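Long-range contacts in catechol 2,3-dioxygenase (Rhodococcus sp., PDB 2WL9), which probably opens the aromatic ring of catechols next to the two hydroxyls with molecular oxygen, as an iron-dependent type I extradiol dioxygenase: residues V173-A178 with P187-C192; G29-D34 with S128-G133; G104-H109 with T116-G121; A2-L7 with R165-E170; L10-S15 with H50-H55. All blocks are in the same frame, centred on the assembly; numbering follows the deposited sequence.

Interaction 1: V173-A178 with P187-C192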
# COMPACT_ATOMS: atom_id res chain seq x y z
N VAL C 173 -20.29 -30.02 9.44
CA VAL C 173 -19.60 -31.10 8.74
C VAL C 173 -18.72 -30.55 7.62
O VAL C 173 -19.15 -29.70 6.85
CB VAL C 173 -20.62 -32.09 8.15
CG1 VAL C 173 -19.93 -33.11 7.26
CG2 VAL C 173 -21.40 -32.77 9.27
N GLU C 174 -17.47 -31.01 7.54
CA GLU C 174 -16.60 -30.56 6.45
C GLU C 174 -16.14 -31.67 5.52
O GLU C 174 -15.62 -31.40 4.45
CB GLU C 174 -15.41 -29.76 7.00
CG GLU C 174 -15.81 -28.37 7.47
CD GLU C 174 -14.62 -27.48 7.77
OE1 GLU C 174 -13.50 -28.00 7.92
OE2 GLU C 174 -14.81 -26.26 7.87
N TYR C 175 -16.34 -32.91 5.94
CA TYR C 175 -16.00 -34.05 5.10
C TYR C 175 -17.13 -35.06 5.08
O TYR C 175 -17.91 -35.13 6.03
CB TYR C 175 -14.74 -34.74 5.62
CG TYR C 175 -13.45 -34.13 5.15
CD1 TYR C 175 -12.78 -34.65 4.05
CD2 TYR C 175 -12.88 -33.05 5.83
CE1 TYR C 175 -11.57 -34.11 3.62
CE2 TYR C 175 -11.67 -32.51 5.41
CZ TYR C 175 -11.03 -33.04 4.30
OH TYR C 175 -9.84 -32.51 3.88
N LYS C 176 -17.22 -35.82 3.99
CA LYS C 176 -18.05 -37.02 3.94
C LYS C 176 -17.18 -38.20 3.48
O LYS C 176 -16.63 -38.16 2.38
CB LYS C 176 -19.24 -36.83 3.01
CG LYS C 176 -20.30 -35.85 3.52
CD LYS C 176 -21.28 -35.44 2.43
CE LYS C 176 -22.26 -36.53 2.09
NZ LYS C 176 -23.17 -36.13 0.98
N PHE C 177 -17.05 -39.21 4.33
CA PHE C 177 -16.29 -40.42 4.00
C PHE C 177 -17.20 -41.63 3.90
O PHE C 177 -18.16 -41.75 4.66
CB PHE C 177 -15.23 -40.71 5.08
CG PHE C 177 -14.28 -39.58 5.33
CD1 PHE C 177 -13.32 -39.22 4.38
CD2 PHE C 177 -14.31 -38.89 6.53
CE1 PHE C 177 -12.42 -38.18 4.63
CE2 PHE C 177 -13.42 -37.85 6.79
CZ PHE C 177 -12.48 -37.50 5.84
N ALA C 178 -16.91 -42.53 2.97
CA ALA C 178 -17.67 -43.77 2.84
C ALA C 178 -17.18 -44.79 3.86
O ALA C 178 -15.99 -45.12 3.89
CB ALA C 178 -17.57 -44.33 1.42
N PRO C 187 -17.34 -35.86 9.95
CA PRO C 187 -16.66 -35.09 11.00
C PRO C 187 -17.01 -33.61 10.97
O PRO C 187 -17.06 -33.01 9.90
CB PRO C 187 -15.17 -35.25 10.67
CG PRO C 187 -15.07 -36.23 9.60
CD PRO C 187 -16.39 -36.38 8.94
N VAL C 188 -17.19 -33.03 12.16
CA VAL C 188 -17.56 -31.64 12.30
C VAL C 188 -16.33 -30.84 12.69
O VAL C 188 -15.54 -31.29 13.51
CB VAL C 188 -18.69 -31.47 13.37
CG1 VAL C 188 -18.99 -29.99 13.66
CG2 VAL C 188 -19.95 -32.18 12.90
N PHE C 189 -16.18 -29.67 12.09
CA PHE C 189 -15.06 -28.78 12.37
C PHE C 189 -15.60 -27.41 12.75
O PHE C 189 -16.54 -26.91 12.13
CB PHE C 189 -14.15 -28.64 11.14
CG PHE C 189 -13.46 -29.91 10.75
CD1 PHE C 189 -12.10 -30.07 10.97
CD2 PHE C 189 -14.16 -30.95 10.13
CE1 PHE C 189 -11.45 -31.25 10.62
CE2 PHE C 189 -13.52 -32.13 9.77
CZ PHE C 189 -12.16 -32.28 10.01
N MET C 190 -14.99 -26.80 13.76
CA MET C 190 -15.48 -25.54 14.29
C MET C 190 -14.37 -24.55 14.56
O MET C 190 -13.26 -24.92 14.94
CB MET C 190 -16.32 -25.79 15.55
CG MET C 190 -17.41 -26.83 15.34
SD MET C 190 -18.56 -26.95 16.69
CE MET C 190 -19.60 -25.51 16.40
N HIS C 191 -14.69 -23.27 14.37
CA HIS C 191 -13.74 -22.17 14.48
C HIS C 191 -14.33 -21.02 15.31
O HIS C 191 -15.55 -20.88 15.43
CB HIS C 191 -13.36 -21.67 13.08
CG HIS C 191 -14.53 -21.56 12.15
ND1 HIS C 191 -15.35 -20.46 12.10
CD2 HIS C 191 -15.03 -22.44 11.24
CE1 HIS C 191 -16.30 -20.65 11.20
NE2 HIS C 191 -16.12 -21.84 10.66
N CYS C 192 -13.46 -20.20 15.90
CA CYS C 192 -13.90 -19.04 16.67
C CYS C 192 -12.98 -17.83 16.42
O CYS C 192 -13.05 -16.82 17.13
CB CYS C 192 -13.96 -19.38 18.16
SG CYS C 192 -12.40 -19.95 18.87
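Pro187 meets four residues of the 173-178 run, at the open end of a beta hairpin in the iron-binding domain. Its carbonyl O takes the N-H of Glu174 at 3.1 Å, with the donor nearly in line with the C=O bond. Val173 CA also touches Pro187 O, in a CA-H...O contact of 3.4 Å. The ring of Pro187 packs against the edge of Phe177 and against the main-chain O and CB of Tyr175. Its CG lies 3.6 Å from Phe177 CE2, near the plane of that ring. Val188 pairs with Val173 as an antiparallel non-hydrogen-bonded pair. The two side chains diverge there, yet Val173 CG2 and Val188 CG2 still touch at 4.0 Å, and helix 157-167 packs on Val188. Phe189 meets Glu174 and Tyr175. The extended side chain of Glu174 crosses it, with the carboxylate and ring planes 17° apart. Glu174 OE1 comes within 3.3 Å of Phe189 CB, while Glu174 CB lies against the ring atom CD2. Further out, Phe189 CE2 approaches Tyr175 CD2 at 4.1 Å. The side chain of Phe189 is about 6 Å from the bound Fe (III) ion, the iron. Glu174 OE1 is also hydrogen-bonded by Asn246 and His196. A buried carboxylate is thus gripped by polar neighbours while it packs on an aromatic side chain close to the metal, and these bonds should fix its rotation.

Interaction 2: G29-D34 with S128-G133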
# COMPACT_ATOMS: atom_id res chain seq x y z
N GLY C 29 10.18 -27.50 19.48
CA GLY C 29 10.67 -26.12 19.63
C GLY C 29 9.96 -25.33 20.72
O GLY C 29 10.23 -24.14 20.91
N MET C 30 9.06 -25.98 21.43
CA MET C 30 8.39 -25.34 22.57
C MET C 30 9.39 -25.04 23.68
O MET C 30 10.48 -25.60 23.71
CB MET C 30 7.26 -26.22 23.10
CG MET C 30 6.17 -26.42 22.08
SD MET C 30 4.70 -27.20 22.72
CE MET C 30 3.72 -27.17 21.23
N GLN C 31 9.02 -24.13 24.56
CA GLN C 31 9.87 -23.77 25.69
C GLN C 31 9.38 -24.45 26.95
O GLN C 31 8.21 -24.32 27.30
CB GLN C 31 9.90 -22.26 25.89
CG GLN C 31 10.86 -21.81 26.98
CD GLN C 31 10.91 -20.31 27.15
OE1 GLN C 31 10.19 -19.57 26.48
NE2 GLN C 31 11.76 -19.85 28.06
N VAL C 32 10.27 -25.17 27.62
CA VAL C 32 9.93 -25.79 28.90
C VAL C 32 10.00 -24.72 29.99
O VAL C 32 10.99 -23.98 30.09
CB VAL C 32 10.87 -26.98 29.25
CG1 VAL C 32 10.60 -27.47 30.65
CG2 VAL C 32 10.68 -28.13 28.26
N VAL C 33 8.94 -24.65 30.79
CA VAL C 33 8.84 -23.72 31.91
C VAL C 33 8.59 -24.51 33.20
O VAL C 33 7.57 -25.18 33.33
CB VAL C 33 7.71 -22.68 31.67
CG1 VAL C 33 7.55 -21.75 32.87
CG2 VAL C 33 7.98 -21.87 30.39
N ASP C 34 9.54 -24.43 34.13
CA ASP C 34 9.44 -25.15 35.41
C ASP C 34 9.43 -24.16 36.56
O ASP C 34 10.46 -23.56 36.89
CB ASP C 34 10.60 -26.14 35.56
CG ASP C 34 10.43 -27.09 36.74
OD1 ASP C 34 9.67 -26.79 37.70
OD2 ASP C 34 11.08 -28.16 36.72
N SER C 128 10.31 -12.02 29.78
CA SER C 128 11.25 -13.07 29.42
C SER C 128 10.80 -13.65 28.10
O SER C 128 9.90 -14.50 28.07
CB SER C 128 11.32 -14.15 30.50
OG SER C 128 12.50 -14.91 30.36
N PRO C 129 11.40 -13.18 26.99
CA PRO C 129 10.89 -13.53 25.68
C PRO C 129 10.95 -15.02 25.41
O PRO C 129 11.83 -15.71 25.95
CB PRO C 129 11.83 -12.78 24.72
CG PRO C 129 13.00 -12.39 25.51
CD PRO C 129 12.57 -12.29 26.93
N PHE C 130 10.01 -15.50 24.60
CA PHE C 130 9.99 -16.88 24.15
C PHE C 130 11.37 -17.32 23.66
O PHE C 130 11.98 -16.67 22.81
CB PHE C 130 8.94 -17.08 23.06
CG PHE C 130 8.96 -18.45 22.44
CD1 PHE C 130 8.45 -19.56 23.13
CD2 PHE C 130 9.48 -18.64 21.16
CE1 PHE C 130 8.48 -20.82 22.55
CE2 PHE C 130 9.51 -19.90 20.58
CZ PHE C 130 9.01 -20.99 21.27
N HIS C 131 11.84 -18.44 24.21
CA HIS C 131 13.13 -19.00 23.87
C HIS C 131 12.91 -20.48 23.59
O HIS C 131 12.67 -21.25 24.51
CB HIS C 131 14.12 -18.80 25.02
CG HIS C 131 15.55 -19.06 24.65
ND1 HIS C 131 16.17 -18.41 23.61
CD2 HIS C 131 16.48 -19.87 25.20
CE1 HIS C 131 17.42 -18.83 23.52
NE2 HIS C 131 17.64 -19.71 24.49
N PRO C 132 12.95 -20.86 22.30
CA PRO C 132 12.60 -22.22 21.88
C PRO C 132 13.54 -23.30 22.42
O PRO C 132 14.73 -23.05 22.63
CB PRO C 132 12.68 -22.14 20.35
CG PRO C 132 13.62 -21.02 20.07
CD PRO C 132 13.31 -20.01 21.15
N GLY C 133 12.99 -24.50 22.64
CA GLY C 133 13.77 -25.64 23.15
C GLY C 133 14.71 -26.26 22.13
O GLY C 133 15.45 -27.19 22.45
O HOH W 1 12.46 -17.13 28.33
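Gln31 lies across the backbone of His131, with CB, CG and CD all packed against the carbonyl O of that residue. Gln31 CG is the nearest of the three to His131 O, at 3.1 Å. Gln31 belongs to strand 31-33, an outermost strand of this chain's N-terminal sheet in this vicinal oxygen chelate fold, and the partner is an irregular segment of the linker to the second domain. Chi1 (-175°) sets Gln31 CG anti to the backbone N, close to His131 O, and the extended chain beyond CG (chi2 178° places CD) lets the amide reach the linker. There OE1 accepts the N-H of His131 at 3.0 Å. The bond is straight at the hydrogen, but the donor sits above the carbonyl plane, 69° out of it. Arg44 also donates to OE1, and it binds Ser128 O as well. Gln31 NE2 donates to a water at 2.8 Å, and this water in turn donates to Pro129 O and is bonded to Ser128 OG. Phe130 folds back toward the strand. Its CZ approaches Gly29 O, and its CE1 lies 3.9 Å from Gln31 CB. His131 also stacks on His131 of a neighbouring subunit, so the linker reaches a subunit interface. At the far end, the N-H of Gly133 is shared by two carbonyls in weak bonds, with Met30 O 2.9 Å and Gly29 O 3.3 Å from Gly133 N.

Interaction 3: G104-H109 with T116-G121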
# COMPACT_ATOMS: atom_id res chain seq x y z
N GLY C 104 -9.87 -15.10 35.68
CA GLY C 104 -11.20 -15.62 36.00
C GLY C 104 -11.46 -16.87 35.19
O GLY C 104 -10.93 -17.03 34.09
N LEU C 105 -12.30 -17.75 35.73
CA LEU C 105 -12.43 -19.10 35.23
C LEU C 105 -13.81 -19.69 35.56
O LEU C 105 -14.40 -19.41 36.61
CB LEU C 105 -11.29 -19.95 35.84
CG LEU C 105 -11.11 -21.45 35.66
CD1 LEU C 105 -10.59 -21.78 34.29
CD2 LEU C 105 -10.13 -21.95 36.70
N VAL C 106 -14.30 -20.50 34.63
CA VAL C 106 -15.48 -21.31 34.82
C VAL C 106 -15.13 -22.74 34.40
O VAL C 106 -14.48 -22.95 33.37
CB VAL C 106 -16.68 -20.69 34.04
CG1 VAL C 106 -17.43 -21.69 33.20
CG2 VAL C 106 -17.61 -19.94 34.98
N LYS C 107 -15.52 -23.72 35.21
CA LYS C 107 -15.24 -25.13 34.91
C LYS C 107 -16.53 -25.92 34.68
O LYS C 107 -17.48 -25.80 35.46
CB LYS C 107 -14.41 -25.79 36.02
CG LYS C 107 -13.02 -25.19 36.24
CD LYS C 107 -12.34 -25.83 37.46
CE LYS C 107 -10.86 -25.47 37.53
NZ LYS C 107 -10.26 -25.81 38.85
N LEU C 108 -16.53 -26.73 33.63
CA LEU C 108 -17.67 -27.59 33.30
C LEU C 108 -17.21 -28.79 32.46
O LEU C 108 -16.01 -29.10 32.40
CB LEU C 108 -18.76 -26.79 32.58
CG LEU C 108 -18.43 -26.12 31.23
CD1 LEU C 108 -19.71 -25.93 30.41
CD2 LEU C 108 -17.68 -24.79 31.39
N HIS C 109 -18.16 -29.48 31.83
CA HIS C 109 -17.84 -30.57 30.90
C HIS C 109 -18.64 -30.45 29.62
O HIS C 109 -19.79 -30.03 29.64
CB HIS C 109 -18.11 -31.93 31.55
CG HIS C 109 -17.20 -32.25 32.68
ND1 HIS C 109 -17.36 -31.71 33.94
CD2 HIS C 109 -16.11 -33.04 32.75
CE1 HIS C 109 -16.41 -32.16 34.73
NE2 HIS C 109 -15.63 -32.97 34.03
N THR C 116 -13.98 -29.02 30.40
CA THR C 116 -13.95 -27.83 29.58
C THR C 116 -13.89 -26.61 30.48
O THR C 116 -14.66 -26.48 31.42
CB THR C 116 -15.21 -27.79 28.69
OG1 THR C 116 -15.22 -28.94 27.85
CG2 THR C 116 -15.24 -26.52 27.83
N GLU C 117 -12.96 -25.70 30.18
CA GLU C 117 -12.81 -24.48 30.98
C GLU C 117 -12.96 -23.23 30.12
O GLU C 117 -12.55 -23.22 28.96
CB GLU C 117 -11.47 -24.47 31.72
CG GLU C 117 -11.15 -25.80 32.40
CD GLU C 117 -10.01 -25.71 33.40
OE1 GLU C 117 -9.18 -24.79 33.29
OE2 GLU C 117 -9.94 -26.58 34.30
N ILE C 118 -13.58 -22.20 30.68
CA ILE C 118 -13.71 -20.91 30.00
C ILE C 118 -13.13 -19.80 30.89
O ILE C 118 -13.52 -19.64 32.05
CB ILE C 118 -15.16 -20.60 29.57
CG1 ILE C 118 -15.77 -21.80 28.82
CG2 ILE C 118 -15.20 -19.37 28.67
CD1 ILE C 118 -17.27 -21.92 28.99
N PHE C 119 -12.20 -19.03 30.33
CA PHE C 119 -11.38 -18.13 31.12
C PHE C 119 -11.08 -16.83 30.40
O PHE C 119 -11.23 -16.74 29.17
CB PHE C 119 -10.05 -18.82 31.44
CG PHE C 119 -9.08 -18.85 30.28
CD1 PHE C 119 -8.11 -17.87 30.14
CD2 PHE C 119 -9.16 -19.86 29.32
CE1 PHE C 119 -7.20 -17.90 29.07
CE2 PHE C 119 -8.26 -19.90 28.24
CZ PHE C 119 -7.28 -18.92 28.12
N TYR C 120 -10.63 -15.84 31.16
CA TYR C 120 -10.09 -14.59 30.61
C TYR C 120 -8.82 -14.20 31.38
O TYR C 120 -8.60 -14.65 32.50
CB TYR C 120 -11.12 -13.44 30.70
CG TYR C 120 -11.33 -12.89 32.10
CD1 TYR C 120 -10.54 -11.85 32.59
CD2 TYR C 120 -12.30 -13.44 32.94
CE1 TYR C 120 -10.72 -11.36 33.88
CE2 TYR C 120 -12.48 -12.96 34.23
CZ TYR C 120 -11.68 -11.92 34.70
OH TYR C 120 -11.86 -11.44 35.96
N GLY C 121 -8.00 -13.35 30.76
CA GLY C 121 -6.80 -12.82 31.41
C GLY C 121 -5.67 -13.82 31.61
O GLY C 121 -5.29 -14.10 32.76
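Glu117 stands beside Lys107 in an antiparallel beta hairpin of the N-terminal domain, made of strands 104-109 and 115-120. Its CB touches Leu105 CD1 and Val106 O. CG is anti to the carbonyl carbon (chi1 -46°), and the chain is extended beyond it. CD touches both Leu105 CD1 and Lys107 CG. OE1 reaches Leu105 CD1 at 3.5 Å, and OE2 reaches Lys107 CE, also at 3.5 Å. The two long side chains run side by side and point the same way, yet Lys107 NZ stays 4.6 Å from Glu117 OE2. The carboxylate is held instead by a salt bridge from Arg100 to OE2 and a hydrogen bond between OE1 and the hydroxyl of Tyr9.

On the other face, Leu108 CD2 packs on Ile118 CD1 at 3.8 Å, under helix 72-84. Three hydrogen-bonded pairs join the backbones, and Thr116 N to Leu108 O is nearly straight at 175°. Toward the end of the hairpin, Tyr120 CE2 lies 3.4 Å from Gly104 CA, and Gly104 N sits over one face of the ring near its rim. The two faces therefore differ in chemistry. One buries a carboxylate whose charge is probably balanced by Arg100, and the other is largely apolar.

Interaction 4: A2-L7 with R165-E170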
# COMPACT_ATOMS: atom_id res chain seq x y z
N ALA C 2 -21.71 -12.70 23.70
CA ALA C 2 -20.30 -12.99 23.99
C ALA C 2 -19.91 -14.40 23.56
O ALA C 2 -20.68 -15.34 23.74
CB ALA C 2 -20.00 -12.78 25.46
N LYS C 3 -18.71 -14.54 23.00
CA LYS C 3 -18.24 -15.81 22.44
C LYS C 3 -16.81 -16.14 22.86
O LYS C 3 -16.02 -15.24 23.13
CB LYS C 3 -18.28 -15.74 20.91
CG LYS C 3 -19.66 -15.47 20.32
CD LYS C 3 -19.59 -15.06 18.85
CE LYS C 3 -20.97 -15.05 18.19
NZ LYS C 3 -21.87 -13.99 18.75
N VAL C 4 -16.49 -17.43 22.89
CA VAL C 4 -15.09 -17.87 23.04
C VAL C 4 -14.27 -17.31 21.87
O VAL C 4 -14.76 -17.27 20.74
CB VAL C 4 -14.98 -19.42 23.12
CG1 VAL C 4 -13.53 -19.88 23.02
CG2 VAL C 4 -15.60 -19.92 24.42
N THR C 5 -13.05 -16.86 22.15
CA THR C 5 -12.23 -16.16 21.15
C THR C 5 -11.05 -16.99 20.62
O THR C 5 -10.50 -16.67 19.55
CB THR C 5 -11.69 -14.84 21.72
OG1 THR C 5 -10.90 -15.13 22.88
CG2 THR C 5 -12.84 -13.90 22.11
N GLU C 6 -10.66 -18.03 21.36
CA GLU C 6 -9.56 -18.94 20.97
C GLU C 6 -9.43 -20.13 21.91
O GLU C 6 -9.89 -20.09 23.05
CB GLU C 6 -8.20 -18.21 20.95
CG GLU C 6 -7.83 -17.54 22.29
CD GLU C 6 -6.43 -16.93 22.29
OE1 GLU C 6 -5.44 -17.69 22.28
OE2 GLU C 6 -6.32 -15.69 22.32
N LEU C 7 -8.79 -21.19 21.41
CA LEU C 7 -8.34 -22.28 22.26
C LEU C 7 -7.07 -21.82 22.98
O LEU C 7 -5.99 -21.79 22.38
CB LEU C 7 -8.06 -23.50 21.40
CG LEU C 7 -7.67 -24.80 22.11
CD1 LEU C 7 -8.77 -25.30 23.02
CD2 LEU C 7 -7.32 -25.85 21.06
N ARG C 165 -21.67 -24.45 19.81
CA ARG C 165 -22.31 -23.27 19.22
C ARG C 165 -22.69 -22.26 20.30
O ARG C 165 -22.53 -21.06 20.11
CB ARG C 165 -23.52 -23.63 18.36
CG ARG C 165 -23.12 -24.27 17.05
CD ARG C 165 -24.22 -24.25 16.01
NE ARG C 165 -23.78 -24.94 14.80
CZ ARG C 165 -24.39 -25.98 14.24
NH1 ARG C 165 -25.51 -26.46 14.76
NH2 ARG C 165 -23.88 -26.54 13.15
N LEU C 166 -23.16 -22.77 21.44
CA LEU C 166 -23.50 -21.92 22.59
C LEU C 166 -22.26 -21.17 23.08
O LEU C 166 -22.35 -19.99 23.44
CB LEU C 166 -24.12 -22.77 23.72
CG LEU C 166 -24.67 -22.13 25.00
CD1 LEU C 166 -25.51 -23.15 25.74
CD2 LEU C 166 -23.59 -21.61 25.93
N LEU C 167 -21.12 -21.87 23.10
CA LEU C 167 -19.84 -21.26 23.49
C LEU C 167 -19.41 -20.15 22.53
O LEU C 167 -18.60 -19.30 22.89
CB LEU C 167 -18.74 -22.32 23.63
CG LEU C 167 -18.37 -22.72 25.06
CD1 LEU C 167 -19.56 -23.26 25.82
CD2 LEU C 167 -17.22 -23.74 25.09
N GLY C 168 -19.97 -20.16 21.32
CA GLY C 168 -19.64 -19.16 20.31
C GLY C 168 -18.82 -19.67 19.14
O GLY C 168 -18.51 -18.89 18.22
N LEU C 169 -18.45 -20.94 19.15
CA LEU C 169 -17.78 -21.52 17.98
C LEU C 169 -18.79 -21.70 16.85
O LEU C 169 -19.99 -21.85 17.09
CB LEU C 169 -17.07 -22.83 18.30
CG LEU C 169 -15.81 -22.69 19.15
CD1 LEU C 169 -16.01 -23.36 20.48
CD2 LEU C 169 -14.64 -23.30 18.41
N GLU C 170 -18.28 -21.67 15.63
CA GLU C 170 -19.10 -21.87 14.45
C GLU C 170 -18.53 -22.98 13.58
O GLU C 170 -17.31 -23.17 13.52
CB GLU C 170 -19.20 -20.58 13.63
CG GLU C 170 -19.89 -19.46 14.37
CD GLU C 170 -19.90 -18.16 13.60
OE1 GLU C 170 -20.64 -17.24 14.02
OE2 GLU C 170 -19.18 -18.04 12.58
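A backbone contact joins the two domains here: the N-terminal segment that leads into strand 6-14 meets the C-terminal end of helix 157-167 in the second domain. Val4 N donates to Leu167 O at 2.8 Å, and the bond is nearly straight, with an angle of 171° at the hydrogen. Lys3 CA adds a CA-H...O contact of 3.5 Å to the same Leu167 O. The helix closes in a Schellman motif, with Gly168 at positive phi (109°). Gly168 CA packs against Lys3, whose CB and CG both lie 3.7 Å away. Beyond that the lysine leads away, and its NZ is bonded to the carbonyl O of Met1.

Val4 and Leu167 lie side by side and point the same way. Val4 CG2 touches Leu167 CG at 4.0 Å and Leu167 O at 3.4 Å. Chi1 of Val4 (169°) puts CG1 anti to N and leaves CG2 beside the backbone N, the side on which Leu167 O is met. Trp67 of strand 61-68 packs on Val4 and on Leu169. The bond from Val4 thus satisfies a carbonyl at the end of a helix, where main-chain donors from the helix itself run out, and ties the chain start to the second domain.

Interaction 5: L10-S15 with H50-H55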
# COMPACT_ATOMS: atom_id res chain seq x y z
N LEU C 10 -4.25 -26.20 27.01
CA LEU C 10 -4.62 -27.59 27.28
C LEU C 10 -3.87 -28.06 28.52
O LEU C 10 -2.69 -27.77 28.69
CB LEU C 10 -4.23 -28.49 26.11
CG LEU C 10 -4.93 -28.37 24.77
CD1 LEU C 10 -4.20 -29.23 23.74
CD2 LEU C 10 -6.40 -28.80 24.88
N GLY C 11 -4.57 -28.77 29.38
CA GLY C 11 -3.95 -29.49 30.47
C GLY C 11 -3.89 -30.94 30.05
O GLY C 11 -4.87 -31.49 29.54
N LEU C 12 -2.73 -31.56 30.26
CA LEU C 12 -2.49 -32.93 29.85
C LEU C 12 -2.03 -33.76 31.04
O LEU C 12 -1.28 -33.27 31.89
CB LEU C 12 -1.41 -32.96 28.76
CG LEU C 12 -1.70 -32.95 27.25
CD1 LEU C 12 -2.90 -32.11 26.82
CD2 LEU C 12 -0.43 -32.56 26.47
N SER C 13 -2.49 -35.01 31.11
CA SER C 13 -1.98 -35.99 32.07
C SER C 13 -0.92 -36.82 31.36
O SER C 13 -1.20 -37.38 30.30
CB SER C 13 -3.11 -36.92 32.53
OG SER C 13 -4.08 -36.23 33.29
N VAL C 14 0.28 -36.86 31.91
CA VAL C 14 1.39 -37.61 31.30
C VAL C 14 2.05 -38.56 32.31
O VAL C 14 1.97 -38.34 33.52
CB VAL C 14 2.44 -36.67 30.65
CG1 VAL C 14 1.79 -35.75 29.61
CG2 VAL C 14 3.17 -35.83 31.69
N SER C 15 2.69 -39.62 31.81
CA SER C 15 3.37 -40.59 32.67
C SER C 15 4.88 -40.36 32.71
O SER C 15 5.55 -40.80 33.64
CB SER C 15 3.05 -42.02 32.24
OG SER C 15 3.46 -42.26 30.90
N HIS C 50 2.31 -19.94 29.44
CA HIS C 50 2.22 -21.29 28.86
C HIS C 50 1.00 -21.48 27.96
O HIS C 50 0.00 -20.76 28.09
CB HIS C 50 2.18 -22.35 29.97
CG HIS C 50 0.90 -22.35 30.75
ND1 HIS C 50 0.67 -21.49 31.80
CD2 HIS C 50 -0.23 -23.09 30.61
CE1 HIS C 50 -0.55 -21.70 32.28
NE2 HIS C 50 -1.11 -22.66 31.57
N ARG C 51 1.08 -22.48 27.08
CA ARG C 51 -0.09 -22.94 26.33
C ARG C 51 -0.53 -24.33 26.78
O ARG C 51 -1.68 -24.73 26.57
CB ARG C 51 0.16 -22.95 24.81
CG ARG C 51 0.62 -21.63 24.15
CD ARG C 51 -0.06 -20.36 24.66
NE ARG C 51 -1.47 -20.26 24.32
CZ ARG C 51 -2.04 -19.31 23.58
NH1 ARG C 51 -1.34 -18.30 23.07
NH2 ARG C 51 -3.34 -19.35 23.37
N ILE C 52 0.39 -25.09 27.37
CA ILE C 52 0.11 -26.46 27.80
C ILE C 52 0.68 -26.71 29.19
O ILE C 52 1.80 -26.31 29.49
CB ILE C 52 0.68 -27.52 26.79
CG1 ILE C 52 0.21 -27.24 25.36
CG2 ILE C 52 0.27 -28.95 27.19
CD1 ILE C 52 0.91 -28.08 24.27
N VAL C 53 -0.12 -27.37 30.03
CA VAL C 53 0.30 -27.82 31.35
C VAL C 53 0.44 -29.33 31.30
O VAL C 53 -0.48 -30.02 30.89
CB VAL C 53 -0.72 -27.46 32.46
CG1 VAL C 53 -0.11 -27.68 33.84
CG2 VAL C 53 -1.18 -26.03 32.32
N LEU C 54 1.60 -29.82 31.72
CA LEU C 54 1.81 -31.26 31.83
C LEU C 54 1.71 -31.69 33.29
O LEU C 54 2.54 -31.29 34.11
CB LEU C 54 3.16 -31.66 31.24
CG LEU C 54 3.47 -31.31 29.77
CD1 LEU C 54 4.91 -31.68 29.46
CD2 LEU C 54 2.52 -31.99 28.78
N HIS C 55 0.69 -32.47 33.60
CA HIS C 55 0.51 -33.01 34.94
C HIS C 55 1.13 -34.40 35.01
O HIS C 55 0.65 -35.33 34.36
CB HIS C 55 -0.97 -33.08 35.29
CG HIS C 55 -1.64 -31.74 35.37
ND1 HIS C 55 -1.79 -31.06 36.55
CD2 HIS C 55 -2.22 -30.98 34.41
CE1 HIS C 55 -2.43 -29.92 36.32
NE2 HIS C 55 -2.71 -29.85 35.03
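Strands 10-14 and 52-55 run parallel, their axes 4.7 Å apart and 24° off alignment, with Leu10 to Ser13 paired in order with Ile52 to His55. Five backbone hydrogen bonds alternate between the strands, from Leu10 N with Arg51 O to Val14 N with His55 O. The shortest is His55 N to Leu12 O at 2.7 Å. Such a pairing is a central part of the N-terminal vicinal oxygen chelate sheet. On one face Leu12 is central. Its CD2 touches Ile52 CG2 at 3.7 Å and Leu54 CD2 at 3.8 Å, and it runs beside Leu54 in the same direction. Leu54 CD2 also meets Val14 CG1 at 3.9 Å. Ile52 CG2 is anti to the backbone N (chi1 -53° places CG1), which leaves it 3.5 Å from Leu10 O. Helix 17-24 closes over this face, with Trp20 on both Val14 and Leu54. The other face carries Ser13, Val53 and His55. The edge of the His55 ring faces Leu12 O in plane, with CD2 at 3.5 Å, and NE2 is hydrogen-bonded to Tyr64. Ser13 OG is hydrogen-bonded to Asp57. The strand pair thus combines an apolar leucine, isoleucine and valine face with a more polar one around His55 and Ser13, and the backbone bonds between them satisfy the buried amides.

Overall arrangement
Interactions 2 to 5 all reach the N-terminal sheet. Interaction 5 is buried and touches no other chain, and interaction 3 forms a hairpin of the same sheet. Both rest on regular backbone bonding. Interaction 4 shares strand 6-14 with interaction 5, and a Glu6-Arg51 salt bridge links the two. Interaction 4 also meets interaction 3 where Ile118 CD1 packs on Leu167 CD1. Interaction 2, by contrast, is only partly buried, at an outermost strand of the sheet, and relies on a side-chain amide and a water. It touches interaction 5 through Met30 SD on Ile52 CD1. Interaction 1 lies in the second domain near the iron, and His191 probably hydrogen-bonds Glu170 of interaction 4.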